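Local atomic coordinates of member of DUF4221 family (Bacteroides vulgatus, PDB entry 3S9J), a protein that is of unknown function but folds as a six-bladed beta-propeller that binds sodium ions in the crystal. Residues E40-E45 with L355-F360; S101-I106 with A168-R173; F146-I151 with I182-I187; Y280-M285 with E336-S341. All coordinates share one frame; numbering follows the deposited sequence.

How the interactions relate
All four contacts lie within one six-bladed propeller. Interactions 1 and 4 flank the closing blade: 355-360 and 336-341 are on neighbouring strands, probably hydrogen-bonded from Phe360 N to Leu338 O (2.7 Å) and from Thr358 N to Ile340 O (2.9 Å), and each reaches a different adjoining blade. Their centres are 13 Å apart. Interactions 2 and 3 share the blade that holds strands 144-148 and 165-171, where Ala168 O and Leu147 N (3.0 Å) probably pair; interaction 2 joins it to the preceding blade, while interaction 3 lies within it. Interactions 2 and 4 sit across the chain's centre, 30 Å apart between centres. A sodium ion lies about 8 Å from the Phe44 side chain of interaction 1.

Interaction 1. Residues E40-E45 with L355-F360; sequences EYLHFE and LVFTCF
Phe44 and Leu355 make the closer of two apolar pairs that join strand 39-46 to strand 354-364 of the adjoining propeller blade. One methyl of Leu355, CD2, does the touching: it lies 3.7 Å from Phe44 CE2 and 4.0 Å from Phe44 CD2, set obliquely to the ring. Phe44 CG lies opposite the backbone N (chi1 -177°), as does that of Leu355, which lets the two side chains meet from opposite directions although their CA atoms are 11.0 Å apart. Beside this pair the fit is slightly looser. In the conformer given, Leu42 CD2 lies 3.9 Å from Phe357 CZ, and Met31 of strand 31-36 packs against both side chains. Past Phe357 the two segments no longer meet. All four touching residues are buried, and no hydrogen bond crosses between the segments. Methyl and ring carbon are the whole chemistry here, so the two blades are joined at this point by shape and exclusion of water, without directional bonds.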
loop_
_atom_site.group_PDB
_atom_site.type_symbol
_atom_site.label_atom_id
_atom_site.label_comp_id
_atom_site.label_asym_id
_atom_site.label_seq_id
_atom_site.Cartn_x
_atom_site.Cartn_y
_atom_site.Cartn_z
ATOM N N GLU A 40 -9.587 11.152 14.683
ATOM C CA GLU A 40 -8.785 10.455 13.696
ATOM C C GLU A 40 -7.288 10.674 13.966
ATOM O O GLU A 40 -6.830 11.770 14.338
ATOM C CB GLU A 40 -9.119 10.819 12.238
ATOM C CG GLU A 40 -9.107 12.298 11.951
ATOM C CD GLU A 40 -9.180 12.658 10.468
ATOM O OE1 GLU A 40 -9.099 11.773 9.583
ATOM O OE2 GLU A 40 -9.321 13.861 10.198
ATOM N N TYR A 41 -6.539 9.629 13.685
ATOM C CA TYR A 41 -5.122 9.575 13.903
ATOM C C TYR A 41 -4.426 8.965 12.682
ATOM O O TYR A 41 -5.055 8.302 11.857
ATOM C CB TYR A 41 -4.810 8.708 15.131
ATOM C CG TYR A 41 -5.393 9.246 16.408
ATOM C CD1 TYR A 41 -4.707 10.167 17.164
ATOM C CD2 TYR A 41 -6.635 8.808 16.861
ATOM C CE1 TYR A 41 -5.248 10.710 18.319
ATOM C CE2 TYR A 41 -7.180 9.327 18.023
ATOM C CZ TYR A 41 -6.475 10.271 18.746
ATOM O OH TYR A 41 -6.993 10.797 19.898
ATOM N N LEU A 42 -3.114 9.162 12.623
ATOM C CA LEU A 42 -2.272 8.437 11.688
ATOM C C LEU A 42 -1.334 7.507 12.468
ATOM O O LEU A 42 -0.522 7.945 13.288
ATOM C CB LEU A 42 -1.499 9.418 10.771
ATOM C CG LEU A 42 -0.720 8.843 9.592
ATOM C CD1 LEU A 42 -1.659 8.129 8.629
ATOM C CD2 LEU A 42 0.131 9.933 8.845
ATOM N N HIS A 43 -1.464 6.218 12.195
ATOM C CA HIS A 43 -0.540 5.191 12.657
ATOM C C HIS A 43 0.689 5.291 11.747
ATOM O O HIS A 43 0.569 5.121 10.542
ATOM C CB HIS A 43 -1.189 3.839 12.491
ATOM C CG HIS A 43 -0.277 2.666 12.718
ATOM N ND1 HIS A 43 -0.395 1.850 13.824
ATOM C CD2 HIS A 43 0.732 2.145 11.966
ATOM C CE1 HIS A 43 0.526 0.901 13.766
ATOM N NE2 HIS A 43 1.203 1.035 12.637
ATOM N N PHE A 44 1.859 5.547 12.303
ATOM C CA PHE A 44 3.042 5.789 11.488
ATOM C C PHE A 44 4.161 4.895 11.995
ATOM O O PHE A 44 4.772 5.181 13.014
ATOM C CB PHE A 44 3.393 7.265 11.598
ATOM C CG PHE A 44 4.566 7.740 10.749
ATOM C CD1 PHE A 44 5.875 7.661 11.224
ATOM C CD2 PHE A 44 4.335 8.365 9.536
ATOM C CE1 PHE A 44 6.945 8.179 10.471
ATOM C CE2 PHE A 44 5.413 8.882 8.787
ATOM C CZ PHE A 44 6.707 8.792 9.277
ATOM N N GLU A 45 4.407 3.798 11.284
ATOM C CA GLU A 45 5.469 2.894 11.671
ATOM C C GLU A 45 6.791 3.608 11.488
ATOM O O GLU A 45 7.084 4.069 10.412
ATOM C CB GLU A 45 5.469 1.619 10.859
ATOM C CG GLU A 45 6.520 0.629 11.339
ATOM C CD GLU A 45 6.485 -0.642 10.526
ATOM O OE1 GLU A 45 5.401 -1.254 10.464
ATOM O OE2 GLU A 45 7.523 -1.021 9.964
ATOM N N LEU A 355 6.814 16.571 8.604
ATOM C CA LEU A 355 5.977 15.685 7.787
ATOM C C LEU A 355 4.757 16.458 7.315
ATOM O O LEU A 355 3.949 16.919 8.111
ATOM C CB LEU A 355 5.571 14.426 8.526
ATOM C CG LEU A 355 4.626 13.466 7.835
ATOM C CD1 LEU A 355 5.251 12.863 6.545
ATOM C CD2 LEU A 355 4.249 12.345 8.861
ATOM N N VAL A 356 4.653 16.659 6.001
ATOM C CA VAL A 356 3.671 17.578 5.416
ATOM C C VAL A 356 2.777 16.826 4.455
ATOM O O VAL A 356 3.272 16.019 3.654
ATOM C CB VAL A 356 4.344 18.737 4.638
ATOM C CG1 VAL A 356 3.319 19.655 3.972
ATOM C CG2 VAL A 356 5.255 19.551 5.567
ATOM N N PHE A 357 1.481 17.091 4.552
ATOM C CA PHE A 357 0.471 16.561 3.631
ATOM C C PHE A 357 -0.417 17.656 3.115
ATOM O O PHE A 357 -0.745 18.587 3.852
ATOM C CB PHE A 357 -0.442 15.533 4.329
ATOM C CG PHE A 357 0.243 14.325 4.840
ATOM C CD1 PHE A 357 0.386 13.197 4.033
ATOM C CD2 PHE A 357 0.690 14.263 6.148
ATOM C CE1 PHE A 357 0.981 12.061 4.509
ATOM C CE2 PHE A 357 1.272 13.119 6.644
ATOM C CZ PHE A 357 1.458 12.023 5.834
ATOM N N THR A 358 -0.834 17.551 1.851
ATOM C CA THR A 358 -1.871 18.403 1.323
ATOM C C THR A 358 -3.163 17.595 1.199
ATOM O O THR A 358 -3.145 16.458 0.731
ATOM C CB THR A 358 -1.466 18.996 -0.027
ATOM O OG1 THR A 358 -0.337 19.853 0.180
ATOM C CG2 THR A 358 -2.625 19.786 -0.630
ATOM N N CYS A 359 -4.272 18.189 1.641
ATOM C CA CYS A 359 -5.584 17.583 1.542
ATOM C C CYS A 359 -6.230 17.977 0.227
ATOM O O CYS A 359 -6.319 19.165 -0.084
ATOM C CB CYS A 359 -6.471 18.073 2.688
ATOM S SG CYS A 359 -8.099 17.313 2.708
ATOM N N PHE A 360 -6.652 16.981 -0.536
ATOM C CA PHE A 360 -7.357 17.182 -1.796
ATOM C C PHE A 360 -8.812 16.820 -1.667
ATOM O O PHE A 360 -9.143 15.711 -1.264
ATOM C CB PHE A 360 -6.712 16.363 -2.908
ATOM C CG PHE A 360 -5.363 16.865 -3.268
ATOM C CD1 PHE A 360 -5.218 17.861 -4.229
ATOM C CD2 PHE A 360 -4.246 16.421 -2.581
ATOM C CE1 PHE A 360 -3.967 18.378 -4.535
ATOM C CE2 PHE A 360 -3.003 16.927 -2.858
ATOM C CZ PHE A 360 -2.849 17.927 -3.841
#

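Interaction 2. Residues S101-I106 with A168-R173; sequences SRLSSI and ASQDLR
Leu103 and Gln170 both carry CG trans to the backbone N (chi1 177° and -177°), which sends each side chain out from its strand toward the neighbouring sheet, where they slide past each other in opposite directions. Leu172 turns the other way, with CG beside its backbone N (chi1 -62°), and this brings its CD2 round to the same leucine. In the conformer described, Leu103 CD2 lies 3.3 Å from Gln170 OE1, a methyl against an amide oxygen, and 4.2 Å from Leu172 CD2; the two leucines cross at about a right angle. No hydrogen bond links the segments. The amide of Gln170 is instead fixed through NE2, which donates to the backbone oxygens of Asn117 and Gly175, so the amide is held between the end of strand 112-117 and the turn after strand 165-171. Just beyond, the chain leaves strand 165-171 through an Asx turn: Asp171 OD1 accepts from Arg173 N at 2.8 Å and also from Thr174 N. Ser101 and Arg102 form a G1 beta bulge opposite Gln97. Side chains on and just after the third strands of two successive four-stranded sheets thus meet, an arrangement that belongs to adjacent blades of a beta-propeller.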
loop_
_atom_site.group_PDB
_atom_site.type_symbol
_atom_site.label_atom_id
_atom_site.label_comp_id
_atom_site.label_asym_id
_atom_site.label_seq_id
_atom_site.Cartn_x
_atom_site.Cartn_y
_atom_site.Cartn_z
ATOM N N SER A 101 9.354 -15.120 9.417
ATOM C CA SER A 101 8.097 -15.809 9.156
ATOM C C SER A 101 7.100 -15.670 10.317
ATOM O O SER A 101 6.484 -16.655 10.735
ATOM C CB SER A 101 8.393 -17.283 8.848
ATOM O OG SER A 101 9.034 -17.372 7.562
ATOM N N ARG A 102 6.949 -14.464 10.849
ATOM C CA ARG A 102 6.138 -14.268 12.052
ATOM C C ARG A 102 5.210 -13.076 11.894
ATOM O O ARG A 102 5.622 -12.019 11.407
ATOM C CB ARG A 102 7.031 -14.065 13.287
ATOM C CG ARG A 102 6.296 -13.898 14.609
ATOM C CD ARG A 102 7.245 -13.656 15.780
ATOM N NE ARG A 102 8.080 -14.822 16.020
ATOM C CZ ARG A 102 9.149 -14.880 16.827
ATOM N NH1 ARG A 102 9.560 -13.844 17.549
ATOM N NH2 ARG A 102 9.817 -16.022 16.922
ATOM N N LEU A 103 3.954 -13.275 12.301
ATOM C CA LEU A 103 3.019 -12.203 12.556
ATOM C C LEU A 103 2.885 -12.059 14.073
ATOM O O LEU A 103 2.894 -13.055 14.789
ATOM C CB LEU A 103 1.670 -12.569 11.930
ATOM C CG LEU A 103 0.469 -11.663 12.102
ATOM C CD1 LEU A 103 0.583 -10.481 11.175
ATOM C CD2 LEU A 103 -0.757 -12.480 11.776
ATOM N N SER A 104 2.755 -10.832 14.582
ATOM C CA SER A 104 2.586 -10.639 16.033
ATOM C C SER A 104 1.495 -9.610 16.334
ATOM O O SER A 104 1.307 -8.660 15.569
ATOM C CB SER A 104 3.879 -10.189 16.713
ATOM O OG SER A 104 4.968 -11.076 16.514
ATOM N N SER A 105 0.761 -9.810 17.427
ATOM C CA SER A 105 -0.148 -8.798 17.928
ATOM C C SER A 105 0.480 -8.142 19.134
ATOM O O SER A 105 1.150 -8.786 19.941
ATOM C CB SER A 105 -1.519 -9.367 18.260
ATOM O OG SER A 105 -1.368 -10.452 19.155
ATOM N N ILE A 106 0.325 -6.824 19.204
ATOM C CA ILE A 106 0.849 -6.036 20.320
ATOM C C ILE A 106 -0.205 -5.095 20.848
ATOM O O ILE A 106 -1.187 -4.785 20.160
ATOM C CB ILE A 106 2.129 -5.242 19.940
ATOM C CG1 ILE A 106 1.859 -4.170 18.885
ATOM C CG2 ILE A 106 3.213 -6.166 19.424
ATOM C CD1 ILE A 106 3.071 -3.254 18.625
ATOM N N ALA A 168 -3.814 -15.171 1.275
ATOM C CA ALA A 168 -3.928 -16.192 2.301
ATOM C C ALA A 168 -4.397 -15.499 3.559
ATOM O O ALA A 168 -4.235 -14.289 3.687
ATOM C CB ALA A 168 -2.618 -16.878 2.546
ATOM N N SER A 169 -5.015 -16.262 4.467
ATOM C CA SER A 169 -5.444 -15.693 5.746
ATOM C C SER A 169 -4.863 -16.508 6.876
ATOM O O SER A 169 -4.519 -17.665 6.689
ATOM C CB SER A 169 -6.963 -15.652 5.864
ATOM O OG SER A 169 -7.503 -16.973 6.005
ATOM N N GLN A 170 -4.720 -15.877 8.026
ATOM C CA GLN A 170 -4.315 -16.564 9.236
ATOM C C GLN A 170 -5.313 -16.296 10.339
ATOM O O GLN A 170 -5.688 -15.146 10.606
ATOM C CB GLN A 170 -2.903 -16.117 9.660
ATOM C CG GLN A 170 -2.427 -16.878 10.892
ATOM C CD GLN A 170 -0.962 -16.761 11.125
ATOM O OE1 GLN A 170 -0.396 -15.652 11.053
ATOM N NE2 GLN A 170 -0.327 -17.879 11.417
ATOM N N ASP A 171 -5.753 -17.366 11.002
ATOM C CA ASP A 171 -6.725 -17.263 12.062
ATOM C C ASP A 171 -6.008 -16.726 13.282
ATOM O O ASP A 171 -5.021 -17.298 13.734
ATOM C CB ASP A 171 -7.340 -18.640 12.313
ATOM C CG ASP A 171 -8.497 -18.586 13.260
ATOM O OD1 ASP A 171 -8.266 -18.298 14.436
ATOM O OD2 ASP A 171 -9.647 -18.753 12.823
ATOM N N LEU A 172 -6.523 -15.643 13.853
ATOM C CA LEU A 172 -5.862 -15.001 14.990
ATOM C C LEU A 172 -6.087 -15.740 16.328
ATOM O O LEU A 172 -5.469 -15.421 17.332
ATOM C CB LEU A 172 -6.325 -13.548 15.080
ATOM C CG LEU A 172 -5.958 -12.685 13.858
ATOM C CD1 LEU A 172 -6.683 -11.344 13.906
ATOM C CD2 LEU A 172 -4.426 -12.508 13.757
ATOM N N ARG A 173 -6.948 -16.751 16.335
ATOM C CA ARG A 173 -7.035 -17.624 17.516
ATOM C C ARG A 173 -6.116 -18.833 17.360
ATOM O O ARG A 173 -5.319 -19.124 18.230
ATOM C CB ARG A 173 -8.443 -18.098 17.779
ATOM C CG ARG A 173 -8.470 -18.992 19.043
ATOM C CD ARG A 173 -9.782 -19.401 19.469
ATOM N NE ARG A 173 -9.679 -20.403 20.542
ATOM C CZ ARG A 173 -9.433 -20.129 21.824
ATOM N NH1 ARG A 173 -9.250 -18.867 22.229
ATOM N NH2 ARG A 173 -9.368 -21.107 22.715
#

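Interaction 3. Residues F146-I151 with I182-I187; sequences FLRQEI and IFYPPI
Where strands 144-148 and 177-183 of one propeller blade run out at the same end, the Tyr184 hydroxyl reaches back to the backbone of Gln149. Tyr184 OH donates to Gln149 O at 2.7 Å, lying in the carbonyl plane with a C=O...O angle of 149°, and the oxygen in turn sits at the ring edge. The same hydroxyl accepts from water 1 at 2.8 Å; that water accepts a hydrogen bond from Arg148 NH2, also at 2.8 Å, in the plane of the guanidinium. Arg148 further pairs through NH1 with one deposited conformer of Glu150, and a glycerol, probably from the crystallisation liquor, lies beside it. Gln149 folds its NE2 back to Arg148 O (3.0 Å), while its OE1 is bonded to Thr126 OG1. A phenylalanine in place of Tyr184 would probably leave Gln149 O without its donor and water 1 without one of its partners. Tyr184 also packs on Met166 of the intervening strand 165-171; the contact ties together the chain just past the second and fourth strands of a four-stranded antiparallel propeller blade.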
loop_
_atom_site.group_PDB
_atom_site.type_symbol
_atom_site.label_atom_id
_atom_site.label_comp_id
_atom_site.label_asym_id
_atom_site.label_seq_id
_atom_site.Cartn_x
_atom_site.Cartn_y
_atom_site.Cartn_z
ATOM N N PHE A 146 -6.029 -11.252 6.433
ATOM C CA PHE A 146 -5.841 -11.578 5.026
ATOM C C PHE A 146 -4.738 -10.728 4.484
ATOM O O PHE A 146 -4.724 -9.502 4.699
ATOM C CB PHE A 146 -7.099 -11.267 4.260
ATOM C CG PHE A 146 -8.212 -12.224 4.518
ATOM C CD1 PHE A 146 -8.894 -12.219 5.741
ATOM C CD2 PHE A 146 -8.608 -13.124 3.527
ATOM C CE1 PHE A 146 -9.938 -13.098 5.959
ATOM C CE2 PHE A 146 -9.660 -14.012 3.768
ATOM C CZ PHE A 146 -10.313 -13.989 4.968
ATOM N N LEU A 147 -3.829 -11.367 3.765
ATOM C CA LEU A 147 -2.560 -10.802 3.278
ATOM C C LEU A 147 -2.346 -11.184 1.807
ATOM O O LEU A 147 -2.670 -12.298 1.435
ATOM C CB LEU A 147 -1.357 -11.430 4.020
ATOM C CG LEU A 147 -1.001 -11.104 5.481
ATOM C CD1 LEU A 147 0.499 -10.952 5.614
ATOM C CD2 LEU A 147 -1.668 -9.866 5.972
ATOM N N ARG A 148 -1.676 -10.328 1.048
ATOM C CA ARG A 148 -1.231 -10.688 -0.289
ATOM C C ARG A 148 -0.260 -11.841 -0.229
ATOM O O ARG A 148 0.551 -11.953 0.702
ATOM C CB ARG A 148 -0.545 -9.469 -0.943
ATOM C CG ARG A 148 0.231 -9.733 -2.192
ATOM C CD ARG A 148 0.651 -8.407 -2.844
ATOM N NE ARG A 148 1.617 -8.628 -3.908
ATOM C CZ ARG A 148 2.936 -8.714 -3.763
ATOM N NH1 ARG A 148 3.514 -8.607 -2.571
ATOM N NH2 ARG A 148 3.682 -8.937 -4.845
ATOM N N GLN A 149 -0.293 -12.668 -1.263
ATOM C CA GLN A 149 0.689 -13.718 -1.431
ATOM C C GLN A 149 1.408 -13.577 -2.792
ATOM O O GLN A 149 0.797 -13.183 -3.789
ATOM C CB GLN A 149 0.018 -15.079 -1.309
ATOM C CG GLN A 149 -0.416 -15.343 0.126
ATOM C CD GLN A 149 0.753 -15.622 1.035
ATOM O OE1 GLN A 149 1.307 -16.727 1.034
ATOM N NE2 GLN A 149 1.133 -14.642 1.820
ATOM N N GLU A 150 2.709 -13.866 -2.762
ATOM C CA GLU A 150 3.539 -13.798 -3.969
ATOM C C GLU A 150 3.616 -15.194 -4.627
ATOM O O GLU A 150 3.054 -16.175 -4.115
ATOM C CB GLU A 150 4.925 -13.202 -3.617
ATOM C CG GLU A 150 4.875 -11.699 -3.188
ATOM C CD GLU A 150 6.253 -11.078 -2.961
ATOM O OE1 GLU A 150 7.248 -11.781 -3.220
ATOM O OE2 GLU A 150 6.357 -9.896 -2.519
ATOM N N ILE A 151 4.272 -15.287 -5.790
ATOM C CA ILE A 151 4.398 -16.565 -6.497
ATOM C C ILE A 151 5.284 -17.594 -5.754
ATOM O O ILE A 151 6.200 -17.227 -5.047
ATOM C CB ILE A 151 4.913 -16.358 -7.947
ATOM C CG1 ILE A 151 6.299 -15.707 -7.932
ATOM C CG2 ILE A 151 3.904 -15.507 -8.721
ATOM C CD1 ILE A 151 6.964 -15.573 -9.293
ATOM N N ILE A 182 -8.809 -16.899 -4.599
ATOM C CA ILE A 182 -8.710 -15.744 -5.480
ATOM C C ILE A 182 -7.348 -15.891 -6.112
ATOM O O ILE A 182 -6.334 -15.856 -5.413
ATOM C CB ILE A 182 -8.754 -14.428 -4.701
ATOM C CG1 ILE A 182 -10.102 -14.255 -3.992
ATOM C CG2 ILE A 182 -8.500 -13.194 -5.641
ATOM C CD1 ILE A 182 -10.055 -13.059 -2.991
ATOM N N PHE A 183 -7.339 -16.088 -7.423
ATOM C CA PHE A 183 -6.141 -16.490 -8.154
ATOM C C PHE A 183 -5.629 -15.345 -9.047
ATOM O O PHE A 183 -6.381 -14.466 -9.449
ATOM C CB PHE A 183 -6.458 -17.715 -8.994
ATOM C CG PHE A 183 -6.821 -18.920 -8.159
ATOM C CD1 PHE A 183 -5.819 -19.708 -7.603
ATOM C CD2 PHE A 183 -8.143 -19.221 -7.875
ATOM C CE1 PHE A 183 -6.136 -20.806 -6.810
ATOM C CE2 PHE A 183 -8.463 -20.322 -7.087
ATOM C CZ PHE A 183 -7.453 -21.099 -6.549
ATOM N N TYR A 184 -4.352 -15.391 -9.368
ATOM C CA TYR A 184 -3.798 -14.403 -10.281
ATOM C C TYR A 184 -4.481 -14.545 -11.646
ATOM O O TYR A 184 -4.787 -15.641 -12.085
ATOM C CB TYR A 184 -2.291 -14.594 -10.442
ATOM C CG TYR A 184 -1.482 -13.988 -9.356
ATOM C CD1 TYR A 184 -1.264 -14.658 -8.154
ATOM C CD2 TYR A 184 -0.915 -12.727 -9.514
ATOM C CE1 TYR A 184 -0.493 -14.080 -7.110
ATOM C CE2 TYR A 184 -0.151 -12.153 -8.488
ATOM C CZ TYR A 184 0.069 -12.832 -7.302
ATOM O OH TYR A 184 0.839 -12.242 -6.307
ATOM N N PRO A 185 -4.768 -13.421 -12.293
ATOM C CA PRO A 185 -5.460 -13.450 -13.568
ATOM C C PRO A 185 -4.507 -13.895 -14.688
ATOM O O PRO A 185 -3.280 -13.741 -14.557
ATOM C CB PRO A 185 -5.906 -11.998 -13.759
ATOM C CG PRO A 185 -4.931 -11.186 -12.986
ATOM C CD PRO A 185 -4.533 -12.049 -11.809
ATOM N N PRO A 186 -5.057 -14.462 -15.769
ATOM C CA PRO A 186 -4.221 -14.982 -16.873
ATOM C C PRO A 186 -3.784 -13.876 -17.827
ATOM O O PRO A 186 -4.079 -13.932 -19.031
ATOM C CB PRO A 186 -5.157 -15.977 -17.568
ATOM C CG PRO A 186 -6.519 -15.366 -17.387
ATOM C CD PRO A 186 -6.488 -14.761 -15.982
ATOM N N ILE A 187 -3.080 -12.888 -17.286
ATOM C CA ILE A 187 -2.655 -11.709 -18.055
ATOM C C ILE A 187 -1.137 -11.577 -18.145
ATOM O O ILE A 187 -0.645 -10.524 -18.539
ATOM C CB ILE A 187 -3.275 -10.400 -17.475
ATOM C CG1 ILE A 187 -2.770 -10.120 -16.052
ATOM C CG2 ILE A 187 -4.794 -10.472 -17.512
ATOM C CD1 ILE A 187 -3.403 -8.867 -15.375
HETATM O O HOH W 1 1.711 -9.560 -6.680
#

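Interaction 4. Residues Y280-M285 with E336-S341; sequences YRFAEM and EGLYIS
Tyr280 OH is hydrogen-bonded to Asp273 OD2 of the neighbouring strand 266-273, which steadies a ring whose face receives Leu338. Leu338 CD2 stands over that face, 4.0 Å from the ring centroid and 13° off the normal, a CH-pi contact. Leu338 CD1 touches the ring at Tyr280 CD2 (4.0 Å), and its CB reaches Tyr280 CE2, so the leucine lies along the ring from CG to CE2. With CG turned away from the backbone N (chi1 175°), Leu338 carries both methyls toward the tyrosine. Phe282 continues the interface obliquely: CZ is 4.2 Å from Leu338 CD2, and CE2 is 4.1 Å from Ile340 CD1. With an alanine in place of Tyr280, one flank of Leu338 is likely to be uncovered and Asp273 OD2 left without this partner. Val306 lies against both aromatic rings. The strands run roughly alike, 28° apart in direction and 11.0 Å apart at closest approach, and meet by buried side chains alone, as strands of adjacent blades do in a beta-propeller; here one blade is the closing one, completed by the N-terminal strand 8-19.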
loop_
_atom_site.group_PDB
_atom_site.type_symbol
_atom_site.label_atom_id
_atom_site.label_comp_id
_atom_site.label_asym_id
_atom_site.label_seq_id
_atom_site.Cartn_x
_atom_site.Cartn_y
_atom_site.Cartn_z
ATOM N N TYR A 280 -9.816 5.953 -5.181
ATOM C CA TYR A 280 -8.740 6.682 -5.848
ATOM C C TYR A 280 -7.747 5.668 -6.413
ATOM O O TYR A 280 -7.228 4.824 -5.669
ATOM C CB TYR A 280 -8.009 7.614 -4.883
ATOM C CG TYR A 280 -8.911 8.556 -4.142
ATOM C CD1 TYR A 280 -9.590 9.559 -4.808
ATOM C CD2 TYR A 280 -9.071 8.461 -2.754
ATOM C CE1 TYR A 280 -10.451 10.420 -4.137
ATOM C CE2 TYR A 280 -9.928 9.334 -2.067
ATOM C CZ TYR A 280 -10.600 10.319 -2.765
ATOM O OH TYR A 280 -11.468 11.175 -2.105
ATOM N N ARG A 281 -7.457 5.761 -7.705
ATOM C CA ARG A 281 -6.387 4.972 -8.284
ATOM C C ARG A 281 -5.279 5.900 -8.771
ATOM O O ARG A 281 -5.504 6.830 -9.567
ATOM C CB ARG A 281 -6.891 4.092 -9.434
ATOM C CG ARG A 281 -5.886 3.030 -9.811
ATOM C CD ARG A 281 -6.312 2.158 -10.981
ATOM N NE ARG A 281 -5.463 0.980 -11.048
ATOM C CZ ARG A 281 -5.332 0.174 -12.087
ATOM N NH1 ARG A 281 -5.991 0.409 -13.229
ATOM N NH2 ARG A 281 -4.514 -0.865 -11.987
ATOM N N PHE A 282 -4.071 5.650 -8.297
ATOM C CA PHE A 282 -2.921 6.455 -8.695
ATOM C C PHE A 282 -2.305 5.856 -9.971
ATOM O O PHE A 282 -2.226 4.632 -10.111
ATOM C CB PHE A 282 -1.869 6.461 -7.574
ATOM C CG PHE A 282 -2.214 7.350 -6.391
ATOM C CD1 PHE A 282 -3.343 7.101 -5.615
ATOM C CD2 PHE A 282 -1.409 8.415 -6.048
ATOM C CE1 PHE A 282 -3.649 7.917 -4.535
ATOM C CE2 PHE A 282 -1.709 9.239 -4.978
ATOM C CZ PHE A 282 -2.838 8.974 -4.198
ATOM N N ALA A 283 -1.846 6.722 -10.875
ATOM C CA ALA A 283 -1.206 6.300 -12.128
ATOM C C ALA A 283 0.107 7.050 -12.274
ATOM O O ALA A 283 0.135 8.256 -12.058
ATOM C CB ALA A 283 -2.124 6.618 -13.295
ATOM N N GLU A 284 1.176 6.331 -12.613
ATOM C CA GLU A 284 2.472 6.925 -12.846
ATOM C C GLU A 284 2.614 7.216 -14.338
ATOM O O GLU A 284 2.399 6.339 -15.160
ATOM C CB GLU A 284 3.593 5.990 -12.389
ATOM C CG GLU A 284 3.455 5.504 -10.959
ATOM C CD GLU A 284 4.681 4.776 -10.408
ATOM O OE1 GLU A 284 5.542 4.278 -11.179
ATOM O OE2 GLU A 284 4.793 4.717 -9.159
HETATM N N MSE A 285 3.006 8.442 -14.663
HETATM C CA MSE A 285 3.217 8.854 -16.046
HETATM C C MSE A 285 4.542 8.337 -16.567
HETATM O O MSE A 285 5.452 8.042 -15.784
HETATM C CB MSE A 285 3.191 10.364 -16.154
HETATM C CG MSE A 285 1.870 11.011 -15.698
HETATM SE SE MSE A 285 0.332 10.493 -16.728
HETATM C CE MSE A 285 -0.435 9.122 -15.580
ATOM N N GLU A 336 -11.467 14.682 5.986
ATOM C CA GLU A 336 -11.619 15.835 5.107
ATOM C C GLU A 336 -11.309 15.581 3.638
ATOM O O GLU A 336 -11.692 16.386 2.757
ATOM C CB GLU A 336 -10.749 16.988 5.597
ATOM C CG GLU A 336 -11.189 17.593 6.940
ATOM C CD GLU A 336 -12.625 18.106 6.934
ATOM O OE1 GLU A 336 -13.103 18.625 5.902
ATOM O OE2 GLU A 336 -13.286 17.968 7.974
ATOM N N GLY A 337 -10.581 14.505 3.368
ATOM C CA GLY A 337 -10.242 14.166 1.987
ATOM C C GLY A 337 -9.035 13.265 1.823
ATOM O O GLY A 337 -8.641 12.548 2.752
ATOM N N LEU A 338 -8.447 13.335 0.628
ATOM C CA LEU A 338 -7.264 12.561 0.275
ATOM C C LEU A 338 -6.020 13.350 0.567
ATOM O O LEU A 338 -5.798 14.453 0.001
ATOM C CB LEU A 338 -7.297 12.183 -1.211
ATOM C CG LEU A 338 -6.073 11.469 -1.799
ATOM C CD1 LEU A 338 -5.833 10.117 -1.114
ATOM C CD2 LEU A 338 -6.204 11.336 -3.326
ATOM N N TYR A 339 -5.199 12.813 1.458
ATOM C CA TYR A 339 -3.981 13.482 1.848
ATOM C C TYR A 339 -2.795 12.867 1.129
ATOM O O TYR A 339 -2.609 11.659 1.161
ATOM C CB TYR A 339 -3.758 13.393 3.341
ATOM C CG TYR A 339 -4.718 14.225 4.174
ATOM C CD1 TYR A 339 -5.957 13.723 4.532
ATOM C CD2 TYR A 339 -4.354 15.460 4.665
ATOM C CE1 TYR A 339 -6.839 14.460 5.331
ATOM C CE2 TYR A 339 -5.241 16.209 5.482
ATOM C CZ TYR A 339 -6.479 15.692 5.795
ATOM O OH TYR A 339 -7.367 16.392 6.609
ATOM N N ILE A 340 -1.977 13.727 0.514
ATOM C CA ILE A 340 -0.790 13.301 -0.211
ATOM C C ILE A 340 0.375 14.068 0.348
ATOM O O ILE A 340 0.349 15.320 0.417
ATOM C CB ILE A 340 -0.914 13.534 -1.738
ATOM C CG1 ILE A 340 -2.213 12.927 -2.279
ATOM C CG2 ILE A 340 0.333 12.990 -2.514
ATOM C CD1 ILE A 340 -2.414 13.137 -3.796
ATOM N N SER A 341 1.425 13.338 0.731
ATOM C CA SER A 341 2.587 13.992 1.329
ATOM C C SER A 341 3.300 14.878 0.348
ATOM O O SER A 341 3.371 14.570 -0.878
ATOM C CB SER A 341 3.579 12.956 1.869
ATOM O OG SER A 341 4.774 13.544 2.347
#